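Local coordinates for Ketoacyl_synth_N domain-containing protein (Photorhabdus luminescens subsp. laumondii, PDB 6SMO), which probably takes part in polyketide chain assembly as the ketoacyl-synthase-like partner of a second ketosynthase chain, at residues G97-N102 with G167-A172. Residues are numbered along the deposited sequence; the frame is centred on the assembly and turned at random.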
loop_
_atom_site.group_PDB
_atom_site.type_symbol
_atom_site.label_atom_id
_atom_site.label_comp_id
_atom_site.label_asym_id
_atom_site.label_seq_id
_atom_site.Cartn_x
_atom_site.Cartn_y
_atom_site.Cartn_z
ATOM N N GLY C 97 1.746 9.426 12.604
ATOM C CA GLY C 97 1.566 8.550 11.430
ATOM C C GLY C 97 2.149 9.168 10.170
ATOM O O GLY C 97 2.546 10.350 10.218
ATOM N N ILE C 98 2.205 8.390 9.084
ATOM C CA ILE C 98 2.765 8.800 7.759
ATOM C C ILE C 98 1.782 8.375 6.664
ATOM O O ILE C 98 1.582 7.158 6.501
ATOM C CB ILE C 98 4.159 8.179 7.532
ATOM C CG1 ILE C 98 5.125 8.480 8.682
ATOM C CG2 ILE C 98 4.733 8.620 6.192
ATOM C CD1 ILE C 98 6.228 7.461 8.831
ATOM N N TYR C 99 1.203 9.341 5.939
ATOM C CA TYR C 99 0.281 9.109 4.796
ATOM C C TYR C 99 0.980 9.494 3.488
ATOM O O TYR C 99 1.468 10.634 3.374
ATOM C CB TYR C 99 -1.037 9.862 4.998
ATOM C CG TYR C 99 -2.100 9.041 5.681
ATOM C CD1 TYR C 99 -1.996 8.716 7.024
ATOM C CD2 TYR C 99 -3.198 8.566 4.983
ATOM C CE1 TYR C 99 -2.963 7.954 7.660
ATOM C CE2 TYR C 99 -4.174 7.802 5.603
ATOM C CZ TYR C 99 -4.056 7.494 6.947
ATOM O OH TYR C 99 -5.011 6.743 7.567
ATOM N N VAL C 100 1.053 8.545 2.551
ATOM C CA VAL C 100 1.791 8.741 1.268
ATOM C C VAL C 100 0.891 8.444 0.066
ATOM O O VAL C 100 -0.020 7.640 0.196
ATOM C CB VAL C 100 3.046 7.843 1.231
ATOM C CG1 VAL C 100 4.003 8.179 0.104
ATOM C CG2 VAL C 100 3.783 7.832 2.554
ATOM N N GLY C 101 1.141 9.149 -1.036
ATOM C CA GLY C 101 0.508 8.950 -2.353
ATOM C C GLY C 101 1.560 8.664 -3.410
ATOM O O GLY C 101 2.444 9.522 -3.602
ATOM N N ASN C 102 1.495 7.495 -4.051
ATOM C CA ASN C 102 2.466 7.061 -5.092
ATOM C C ASN C 102 1.792 6.052 -6.026
ATOM O O ASN C 102 1.226 5.067 -5.514
ATOM C CB ASN C 102 3.736 6.476 -4.471
ATOM C CG ASN C 102 4.744 6.042 -5.514
ATOM O OD1 ASN C 102 5.020 4.853 -5.655
ATOM N ND2 ASN C 102 5.280 6.992 -6.260
ATOM N N GLY C 167 -6.288 14.106 2.903
ATOM C CA GLY C 167 -7.689 14.114 3.367
ATOM C C GLY C 167 -7.944 13.112 4.482
ATOM O O GLY C 167 -8.611 13.490 5.466
ATOM N N TYR C 168 -7.445 11.880 4.334
ATOM C CA TYR C 168 -7.679 10.753 5.277
ATOM C C TYR C 168 -6.683 10.821 6.442
ATOM O O TYR C 168 -6.964 10.212 7.492
ATOM C CB TYR C 168 -7.637 9.412 4.540
ATOM C CG TYR C 168 -8.823 9.179 3.640
ATOM C CD1 TYR C 168 -10.101 9.062 4.164
ATOM C CD2 TYR C 168 -8.677 9.093 2.265
ATOM C CE1 TYR C 168 -11.202 8.860 3.346
ATOM C CE2 TYR C 168 -9.767 8.889 1.433
ATOM C CZ TYR C 168 -11.034 8.772 1.976
ATOM O OH TYR C 168 -12.109 8.572 1.159
ATOM N N ALA C 169 -5.567 11.538 6.270
ATOM C CA ALA C 169 -4.608 11.871 7.351
ATOM C C ALA C 169 -5.265 12.869 8.312
ATOM O O ALA C 169 -5.057 12.739 9.533
ATOM C CB ALA C 169 -3.326 12.422 6.775
ATOM N N ALA C 170 -6.032 13.822 7.772
ATOM C CA ALA C 170 -6.814 14.824 8.536
ATOM C C ALA C 170 -7.948 14.125 9.300
ATOM O O ALA C 170 -8.178 14.487 10.471
ATOM C CB ALA C 170 -7.342 15.891 7.608
ATOM N N GLU C 171 -8.621 13.161 8.661
ATOM C CA GLU C 171 -9.727 12.363 9.264
ATOM C C GLU C 171 -9.195 11.540 10.445
ATOM O O GLU C 171 -9.931 11.403 11.441
ATOM C CB GLU C 171 -10.388 11.454 8.224
ATOM C CG GLU C 171 -11.709 11.994 7.703
ATOM C CD GLU C 171 -12.825 12.019 8.735
ATOM O OE1 GLU C 171 -13.565 13.023 8.780
ATOM O OE2 GLU C 171 -12.951 11.033 9.492
ATOM N N ALA C 172 -7.973 11.009 10.331
ATOM C CA ALA C 172 -7.285 10.241 11.397
ATOM C C ALA C 172 -7.044 11.147 12.612
ATOM O O ALA C 172 -7.222 10.663 13.747
ATOM C CB ALA C 172 -5.998 9.656 10.870
#
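Y99, the residue of strand 96-101 that points at helix 161-175, lays one face of its ring on the backbone and methyl of A169 and on the CB and carbonyl of Y168. At the root, Y99 CB lies 3.9 Å from A169 CB. The same methyl carbon is nearest to the next atoms, with Y99 CG 3.8 Å and Y99 CD1 3.9 Å from A169 CB, and it stands 4.2 Å from the centroid of the Y99 ring, 28° off the normal, a CH-pi contact over the face. Y99 CD2 still meets A169, at its N, 4.0 Å away, and the partner changes at Y99 CE2, which reaches Y168 CB, also at 4.0 Å. At the tip, Y99 CZ and OH both pass 4.0 Å from Y168 O, but the hydroxyl's hydrogen bond is with Q151 NE2; Y168 O is taken by A172 N. Y168 lends little more than its root, because CG is anti to the carbonyl carbon (chi1 -71°) and the ring leads away from Y99. Its hydroxyl bonds to D249, and to S183 and H204 of the neighbouring PKS_KS domain-containing chain. Helix 161-175 runs into strand 180-187, which pairs in parallel with strand 96-101, so the contact seats a helix on the sheet of a thiolase-like fold; A169 and A172 touch that strand, at C183 and M181. The chemistry is almost wholly apolar: the small side chain of A169 lets the helix backbone come close to the aromatic face, while both tyrosine hydroxyls find their polar partners beyond it, Y168 partly in the subunit interface.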